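Local coordinates for protein Cfl (Pectobacterium brasiliense, PDB 7A9J) that probably activates carboxylic acids, coronafacic acid among them, with ATP and joins them to amines as amides, at residues I438-T443 with K496-Y501; F456-K461 with R466-I471. The protein carries 1 engineered substitution. All coordinates share one frame; numbering follows the deposited sequence.

Contact 1: I438-T443 with K496-Y501; sequences IEIENT and KHPSEY
In the small C-terminal domain, helix 437-445 lies against one face of a four-stranded sheet, and here its E439 and I440 meet K496 and P498, in the segment that leads into strand 500-503. The two polar ends pair at the partly exposed side of the contact. K496 NZ donates to E439 OE2 at 2.8 Å, a salt bridge that uses the syn lone pair of OE2, on the side of the other carboxylate oxygen; E439 OE1 stays 3.7 Å from K496 NZ, so the grip is one-sided rather than bidentate. Both side chains are extended and cross at about a right angle. E439 CG lies anti to the backbone N (chi1 176°), which carries the carboxylate off the helix toward the lysine, and the long K496 chain is well suited to span the remaining gap. Deeper in, the buried I440 takes over: its CD1 meets the carbonyl oxygen of K496 at 3.0 Å, unusually close, so the exact value is doubtful, while its other branch, CG2, packs on P498 CG at 4.3 Å. A branched aliphatic residue suits this place because its two arms can fill two directions at once, the second against the rigid, apolar ring of P498. Around the contact, I440 also rests on V455 of strand 450-460, and P498 on L488 of helix 481-491. Helix packed on sheet in this way is what the small alpha/beta C-terminal domain of the adenylate-forming enzymes is built from; the E439-K496 pair lies at the margin of this one.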
ATOM      1  N   ILE A 438     -18.609   8.280  -8.318  1.00 32.95           N
ATOM      2  CA  ILE A 438     -17.622   8.984  -7.514  1.00 38.19           C
ATOM      3  C   ILE A 438     -17.666  10.485  -7.793  1.00 33.75           C
ATOM      4  O   ILE A 438     -17.478  11.302  -6.868  1.00 37.83           O
ATOM      5  CB  ILE A 438     -16.225   8.369  -7.732  1.00 34.60           C
ATOM      6  CG1 ILE A 438     -15.297   8.872  -6.636  1.00 45.12           C
ATOM      7  CG2 ILE A 438     -15.584   8.777  -9.050  1.00 43.27           C
ATOM      8  CD1 ILE A 438     -13.950   8.241  -6.691  1.00 68.06           C
ATOM      9  N   GLU A 439     -17.971  10.880  -9.037  1.00 33.84           N
ATOM     10  CA  GLU A 439     -18.049  12.303  -9.343  1.00 35.72           C
ATOM     11  C   GLU A 439     -19.279  12.946  -8.684  1.00 38.50           C
ATOM     12  O   GLU A 439     -19.202  14.066  -8.152  1.00 40.79           O
ATOM     13  CB  GLU A 439     -18.081  12.486 -10.874  1.00 43.15           C
ATOM     14  CG  GLU A 439     -18.250  13.915 -11.375  1.00 60.32           C
ATOM     15  CD  GLU A 439     -18.913  14.006 -12.772  1.00 71.76           C
ATOM     16  OE1 GLU A 439     -18.681  13.131 -13.639  1.00 61.00           O
ATOM     17  OE2 GLU A 439     -19.690  14.961 -13.007  1.00 84.05           O
ATOM     18  N   ILE A 440     -20.420  12.242  -8.685  1.00 39.60           N
ATOM     19  CA  ILE A 440     -21.614  12.798  -8.057  1.00 36.80           C
ATOM     20  C   ILE A 440     -21.433  12.887  -6.552  1.00 39.96           C
ATOM     21  O   ILE A 440     -21.830  13.883  -5.928  1.00 39.39           O
ATOM     22  CB  ILE A 440     -22.855  11.959  -8.396  1.00 36.70           C
ATOM     23  CG1 ILE A 440     -23.064  11.895  -9.902  1.00 42.18           C
ATOM     24  CG2 ILE A 440     -24.092  12.567  -7.698  1.00 38.69           C
ATOM     25  CD1 ILE A 440     -24.136  10.910 -10.297  1.00 41.66           C
ATOM     26  N   GLU A 441     -20.882  11.825  -5.945  1.00 36.18           N
ATOM     27  CA  GLU A 441     -20.601  11.819  -4.507  1.00 43.88           C
ATOM     28  C   GLU A 441     -19.714  12.984  -4.120  1.00 45.20           C
ATOM     29  O   GLU A 441     -19.951  13.646  -3.098  1.00 42.23           O
ATOM     30  CB  GLU A 441     -19.925  10.497  -4.106  1.00 35.60           C
ATOM     31  CG  GLU A 441     -20.840   9.267  -4.168  1.00 38.82           C
ATOM     32  CD  GLU A 441     -20.080   7.952  -4.339  1.00 47.35           C
ATOM     33  OE1 GLU A 441     -18.829   7.888  -4.077  1.00 43.47           O
ATOM     34  OE2 GLU A 441     -20.738   6.958  -4.669  1.00 38.81           O
ATOM     35  N   ASN A 442     -18.691  13.268  -4.931  1.00 38.88           N
ATOM     36  CA  ASN A 442     -17.791  14.362  -4.586  1.00 44.19           C
ATOM     37  C   ASN A 442     -18.526  15.692  -4.547  1.00 50.07           C
ATOM     38  O   ASN A 442     -18.268  16.519  -3.677  1.00 45.31           O
ATOM     39  CB  ASN A 442     -16.616  14.435  -5.558  1.00 43.54           C
ATOM     40  CG  ASN A 442     -15.677  15.590  -5.231  1.00 47.51           C
ATOM     41  OD1 ASN A 442     -14.985  15.584  -4.202  1.00 48.32           O
ATOM     42  ND2 ASN A 442     -15.667  16.602  -6.094  1.00 56.38           N
ATOM     43  N   THR A 443     -19.476  15.897  -5.456  1.00 42.84           N
ATOM     44  CA  THR A 443     -20.264  17.122  -5.441  1.00 54.26           C
ATOM     45  C   THR A 443     -21.156  17.186  -4.207  1.00 46.35           C
ATOM     46  O   THR A 443     -21.241  18.221  -3.543  1.00 49.70           O
ATOM     47  CB  THR A 443     -21.106  17.193  -6.720  1.00 51.54           C
ATOM     48  OG1 THR A 443     -20.220  17.268  -7.842  1.00 60.32           O
ATOM     49  CG2 THR A 443     -22.012  18.434  -6.688  1.00 51.59           C
ATOM     50  N   LYS A 496     -26.846  13.660 -14.865  1.00 50.54           N
ATOM     51  CA  LYS A 496     -26.099  13.043 -13.773  1.00 45.26           C
ATOM     52  C   LYS A 496     -26.859  13.085 -12.450  1.00 39.74           C
ATOM     53  O   LYS A 496     -26.404  12.484 -11.462  1.00 44.38           O
ATOM     54  CB  LYS A 496     -24.754  13.759 -13.615  1.00 49.19           C
ATOM     55  CG  LYS A 496     -23.887  13.748 -14.854  1.00 50.28           C
ATOM     56  CD  LYS A 496     -22.700  14.679 -14.625  1.00 60.46           C
ATOM     57  CE  LYS A 496     -21.772  14.720 -15.801  1.00 68.79           C
ATOM     58  NZ  LYS A 496     -20.638  15.647 -15.503  1.00 60.47           N
ATOM     59  N   HIS A 497     -27.983  13.780 -12.409  1.00 42.69           N
ATOM     60  CA  HIS A 497     -28.699  14.013 -11.163  1.00 45.35           C
ATOM     61  C   HIS A 497     -29.357  12.731 -10.649  1.00 46.36           C
ATOM     62  O   HIS A 497     -30.033  12.026 -11.413  1.00 46.55           O
ATOM     63  CB  HIS A 497     -29.808  15.053 -11.363  1.00 53.88           C
ATOM     64  CG  HIS A 497     -29.340  16.477 -11.402  1.00 63.72           C
ATOM     65  ND1 HIS A 497     -28.073  16.853 -11.805  1.00 66.43           N
ATOM     66  CD2 HIS A 497     -29.983  17.620 -11.068  1.00 62.36           C
ATOM     67  CE1 HIS A 497     -27.958  18.167 -11.724  1.00 61.94           C
ATOM     68  NE2 HIS A 497     -29.103  18.657 -11.277  1.00 68.52           N
ATOM     69  N   PRO A 498     -29.295  12.485  -9.349  1.00 39.11           N
ATOM     70  CA  PRO A 498     -30.056  11.373  -8.773  1.00 38.43           C
ATOM     71  C   PRO A 498     -31.533  11.562  -9.064  1.00 42.75           C
ATOM     72  O   PRO A 498     -32.034  12.688  -9.127  1.00 43.41           O
ATOM     73  CB  PRO A 498     -29.749  11.468  -7.269  1.00 42.24           C
ATOM     74  CG  PRO A 498     -28.375  12.147  -7.202  1.00 42.71           C
ATOM     75  CD  PRO A 498     -28.362  13.113  -8.382  1.00 40.41           C
ATOM     76  N   SER A 499     -32.202  10.455  -9.325  1.00 40.41           N
ATOM     77  CA  SER A 499     -33.656  10.459  -9.383  1.00 46.25           C
ATOM     78  C   SER A 499     -34.317  10.371  -8.012  1.00 44.95           C
ATOM     79  O   SER A 499     -35.528  10.614  -7.902  1.00 49.63           O
ATOM     80  CB  SER A 499     -34.118   9.286 -10.238  1.00 43.65           C
ATOM     81  OG  SER A 499     -33.817   9.512 -11.600  1.00 49.06           O
ATOM     82  N   GLU A 500     -33.564  10.062  -6.966  1.00 42.92           N
ATOM     83  CA  GLU A 500     -34.138   9.741  -5.674  1.00 39.29           C
ATOM     84  C   GLU A 500     -33.077   9.890  -4.600  1.00 43.88           C
ATOM     85  O   GLU A 500     -31.904   9.625  -4.841  1.00 42.63           O
ATOM     86  CB  GLU A 500     -34.656   8.322  -5.696  1.00 49.02           C
ATOM     87  CG  GLU A 500     -35.292   7.842  -4.451  1.00 50.65           C
ATOM     88  CD  GLU A 500     -35.942   6.499  -4.719  1.00 59.69           C
ATOM     89  OE1 GLU A 500     -36.846   6.435  -5.580  1.00 53.95           O
ATOM     90  OE2 GLU A 500     -35.504   5.506  -4.124  1.00 47.80           O
ATOM     91  N   TYR A 501     -33.510  10.313  -3.421  1.00 46.66           N
ATOM     92  CA  TYR A 501     -32.649  10.540  -2.267  1.00 40.34           C
ATOM     93  C   TYR A 501     -33.114   9.640  -1.128  1.00 51.89           C
ATOM     94  O   TYR A 501     -34.309   9.612  -0.805  1.00 50.26           O
ATOM     95  CB  TYR A 501     -32.715  12.033  -1.869  1.00 49.13           C
ATOM     96  CG  TYR A 501     -32.165  12.920  -2.948  1.00 54.02           C
ATOM     97  CD1 TYR A 501     -30.809  12.902  -3.226  1.00 53.46           C
ATOM     98  CD2 TYR A 501     -32.977  13.751  -3.705  1.00 57.11           C
ATOM     99  CE1 TYR A 501     -30.260  13.683  -4.202  1.00 51.14           C
ATOM    100  CE2 TYR A 501     -32.422  14.571  -4.707  1.00 60.41           C
ATOM    101  CZ  TYR A 501     -31.051  14.507  -4.944  1.00 59.36           C
ATOM    102  OH  TYR A 501     -30.426  15.249  -5.917  1.00 60.14           O
TER

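Contact 2: F456-K461 with R466-I471; sequences FSVPDK and RIIALI
With chi1 at 55°, F456 holds CG between its backbone N and carbonyl carbon, an arm swung over the strand pair that lays the ring on I468; R466, extended at first, bends at chi3 (57°) and runs alongside V458. I468 CB sits over one face of the F456 ring, 4.0 Å from the centroid, a CH-pi contact, and I468 CG2 touches F456 CZ at 3.7 Å. V458 CG2 then meets both I468 CG1 (3.9 Å) and R466 NH2 (3.7 Å), so beta-branched residues and an aromatic make one apolar surface that the R466 guanidinium extends, with I468 CD1 over one of its faces, near the rim. The backbones pair antiparallel: F456-I468 and V458-R466 are hydrogen-bonded pairs with two bonds each, I468 N to F456 O being the shortest at 2.8 Å; S457-I467 is non-hydrogen-bonded. D460 OD1 forms a long salt bridge to R466 NE (3.8 Å), while its OD2 accepts from the turn amides of Y462 and A463, and R466 finds its stronger partner in E500. The hairpin supplies two neighbouring strands at one end of the sheet, 450-460 outermost: helices 517-522 and 524-530 cover the F456, V458 and I468 face, and strand 500-503 lies alongside strand 464-473.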
ATOM      1  N   PHE A 456     -25.531   5.133  -6.523  1.00 31.33           N
ATOM      2  CA  PHE A 456     -25.544   3.874  -7.253  1.00 28.41           C
ATOM      3  C   PHE A 456     -26.792   3.869  -8.137  1.00 30.97           C
ATOM      4  O   PHE A 456     -27.602   4.796  -8.105  1.00 34.97           O
ATOM      5  CB  PHE A 456     -25.598   2.651  -6.332  1.00 30.40           C
ATOM      6  CG  PHE A 456     -26.770   2.664  -5.327  1.00 32.50           C
ATOM      7  CD1 PHE A 456     -26.630   3.283  -4.097  1.00 37.18           C
ATOM      8  CD2 PHE A 456     -28.010   2.013  -5.613  1.00 30.80           C
ATOM      9  CE1 PHE A 456     -27.660   3.310  -3.180  1.00 38.67           C
ATOM     10  CE2 PHE A 456     -29.062   2.009  -4.646  1.00 36.18           C
ATOM     11  CZ  PHE A 456     -28.889   2.660  -3.455  1.00 39.06           C
ATOM     12  N   SER A 457     -26.925   2.844  -8.949  1.00 31.25           N
ATOM     13  CA  SER A 457     -28.144   2.770  -9.738  1.00 29.58           C
ATOM     14  C   SER A 457     -28.897   1.481  -9.459  1.00 32.79           C
ATOM     15  O   SER A 457     -28.345   0.511  -8.928  1.00 34.16           O
ATOM     16  CB  SER A 457     -27.851   2.892 -11.258  1.00 37.07           C
ATOM     17  OG  SER A 457     -27.186   1.715 -11.722  1.00 35.67           O
ATOM     18  N   VAL A 458     -30.171   1.509  -9.841  1.00 30.91           N
ATOM     19  CA  VAL A 458     -31.036   0.337  -9.796  1.00 31.20           C
ATOM     20  C   VAL A 458     -31.628   0.156 -11.175  1.00 34.37           C
ATOM     21  O   VAL A 458     -31.721   1.109 -11.969  1.00 33.05           O
ATOM     22  CB  VAL A 458     -32.135   0.459  -8.705  1.00 32.45           C
ATOM     23  CG1 VAL A 458     -31.389   0.494  -7.323  1.00 32.14           C
ATOM     24  CG2 VAL A 458     -32.979   1.696  -8.865  1.00 33.34           C
ATOM     25  N   PRO A 459     -32.011  -1.069 -11.502  1.00 34.98           N
ATOM     26  CA  PRO A 459     -32.707  -1.301 -12.775  1.00 33.45           C
ATOM     27  C   PRO A 459     -33.981  -0.493 -12.877  1.00 39.72           C
ATOM     28  O   PRO A 459     -34.666  -0.221 -11.892  1.00 34.70           O
ATOM     29  CB  PRO A 459     -32.990  -2.803 -12.766  1.00 41.50           C
ATOM     30  CG  PRO A 459     -32.351  -3.369 -11.568  1.00 41.62           C
ATOM     31  CD  PRO A 459     -31.962  -2.262 -10.647  1.00 37.71           C
ATOM     32  N   ASP A 460     -34.298  -0.101 -14.106  1.00 36.35           N
ATOM     33  CA  ASP A 460     -35.507   0.648 -14.392  1.00 38.78           C
ATOM     34  C   ASP A 460     -36.064   0.140 -15.717  1.00 37.57           C
ATOM     35  O   ASP A 460     -35.321   0.050 -16.705  1.00 39.71           O
ATOM     36  CB  ASP A 460     -35.195   2.146 -14.486  1.00 43.90           C
ATOM     37  CG  ASP A 460     -36.457   2.983 -14.633  1.00 47.10           C
ATOM     38  OD1 ASP A 460     -36.873   3.571 -13.616  1.00 46.24           O
ATOM     39  OD2 ASP A 460     -37.043   3.033 -15.742  1.00 45.00           O
ATOM     40  N   LYS A 461     -37.362  -0.173 -15.740  1.00 36.54           N
ATOM     41  CA  LYS A 461     -37.921  -0.897 -16.880  1.00 42.33           C
ATOM     42  C   LYS A 461     -37.742  -0.120 -18.177  1.00 46.14           C
ATOM     43  O   LYS A 461     -37.446  -0.703 -19.225  1.00 54.40           O
ATOM     44  CB  LYS A 461     -39.411  -1.184 -16.644  1.00 45.99           C
ATOM     45  CG  LYS A 461     -40.037  -2.114 -17.634  1.00 54.29           C
ATOM     46  CD  LYS A 461     -41.574  -2.137 -17.516  1.00 51.38           C
ATOM     47  CE  LYS A 461     -42.071  -3.035 -16.399  1.00 64.02           C
ATOM     48  NZ  LYS A 461     -43.566  -3.154 -16.454  1.00 65.63           N
ATOM     49  N   ARG A 466     -31.694   3.810 -12.988  1.00 33.79           N
ATOM     50  CA  ARG A 466     -32.125   5.027 -12.313  1.00 34.92           C
ATOM     51  C   ARG A 466     -31.136   5.307 -11.195  1.00 34.40           C
ATOM     52  O   ARG A 466     -30.756   4.381 -10.473  1.00 32.68           O
ATOM     53  CB  ARG A 466     -33.535   4.833 -11.760  1.00 41.01           C
ATOM     54  CG  ARG A 466     -34.108   5.981 -10.987  1.00 47.40           C
ATOM     55  CD  ARG A 466     -35.628   5.752 -10.769  1.00 39.72           C
ATOM     56  NE  ARG A 466     -35.884   4.486 -10.093  1.00 39.23           N
ATOM     57  CZ  ARG A 466     -36.133   4.346  -8.796  1.00 49.78           C
ATOM     58  NH1 ARG A 466     -36.169   5.412  -7.998  1.00 54.91           N
ATOM     59  NH2 ARG A 466     -36.359   3.125  -8.309  1.00 50.77           N
ATOM     60  N   ILE A 467     -30.733   6.575 -11.051  1.00 33.38           N
ATOM     61  CA  ILE A 467     -29.691   6.923 -10.080  1.00 35.88           C
ATOM     62  C   ILE A 467     -30.292   7.185  -8.715  1.00 36.68           C
ATOM     63  O   ILE A 467     -31.216   7.993  -8.572  1.00 38.76           O
ATOM     64  CB  ILE A 467     -28.894   8.145 -10.563  1.00 35.21           C
ATOM     65  CG1 ILE A 467     -28.192   7.778 -11.873  1.00 35.71           C
ATOM     66  CG2 ILE A 467     -27.874   8.622  -9.471  1.00 33.64           C
ATOM     67  CD1 ILE A 467     -27.463   8.965 -12.490  1.00 43.65           C
ATOM     68  N   ILE A 468     -29.752   6.508  -7.703  1.00 31.51           N
ATOM     69  CA  ILE A 468     -30.170   6.687  -6.318  1.00 33.27           C
ATOM     70  C   ILE A 468     -29.015   7.320  -5.550  1.00 35.23           C
ATOM     71  O   ILE A 468     -27.854   6.911  -5.716  1.00 35.01           O
ATOM     72  CB  ILE A 468     -30.540   5.326  -5.698  1.00 34.55           C
ATOM     73  CG1 ILE A 468     -31.463   4.524  -6.642  1.00 34.79           C
ATOM     74  CG2 ILE A 468     -31.059   5.521  -4.264  1.00 36.02           C
ATOM     75  CD1 ILE A 468     -32.815   5.184  -7.001  1.00 33.33           C
ATOM     76  N   ALA A 469     -29.318   8.274  -4.680  1.00 35.68           N
ATOM     77  CA  ALA A 469     -28.284   8.820  -3.796  1.00 39.98           C
ATOM     78  C   ALA A 469     -28.624   8.473  -2.356  1.00 40.55           C
ATOM     79  O   ALA A 469     -29.696   8.848  -1.857  1.00 42.27           O
ATOM     80  CB  ALA A 469     -28.172  10.344  -3.950  1.00 41.66           C
ATOM     81  N   LEU A 470     -27.713   7.783  -1.688  1.00 39.45           N
ATOM     82  CA  LEU A 470     -27.782   7.654  -0.242  1.00 42.94           C
ATOM     83  C   LEU A 470     -27.131   8.878   0.389  1.00 49.16           C
ATOM     84  O   LEU A 470     -25.975   9.191   0.092  1.00 48.96           O
ATOM     85  CB  LEU A 470     -27.104   6.346   0.166  1.00 48.71           C
ATOM     86  CG  LEU A 470     -27.371   5.609   1.470  1.00 55.30           C
ATOM     87  CD1 LEU A 470     -28.858   5.569   1.734  1.00 58.18           C
ATOM     88  CD2 LEU A 470     -26.831   4.183   1.304  1.00 45.41           C
ATOM     89  N   ILE A 471     -27.877   9.595   1.224  1.00 49.21           N
ATOM     90  CA  ILE A 471     -27.448  10.878   1.790  1.00 55.60           C
ATOM     91  C   ILE A 471     -27.382  10.740   3.306  1.00 63.96           C
ATOM     92  O   ILE A 471     -28.397  10.433   3.947  1.00 54.10           O
ATOM     93  CB  ILE A 471     -28.418  12.016   1.429  1.00 54.06           C
ATOM     94  CG1 ILE A 471     -28.586  12.162  -0.085  1.00 58.35           C
ATOM     95  CG2 ILE A 471     -27.969  13.339   2.089  1.00 63.43           C
ATOM     96  CD1 ILE A 471     -27.371  12.670  -0.782  1.00 46.38           C
TER

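In the fold
Contact 2 is nested along the chain within the loop that contact 1 closes, and their centres lie about 10 Å apart. Both serve the same sheet: contact 2 pairs two of its strands, and contact 1 lays helix 437-445 by the entry to a third. They are joined directly by a salt bridge from R466 NH1 to E500 OE1 (2.7 Å), by a probable bond from S499 N to I467 O, and by packing of P498 on I467. Each is partly buried, but contact 2 hides more surface, 430 against 190 Å². Its cohesion comes from repeated backbone bonds and an apolar face, with charges at the turn end, whereas contact 1 relies on side chains: one outer ion pair and a small inner apolar touch.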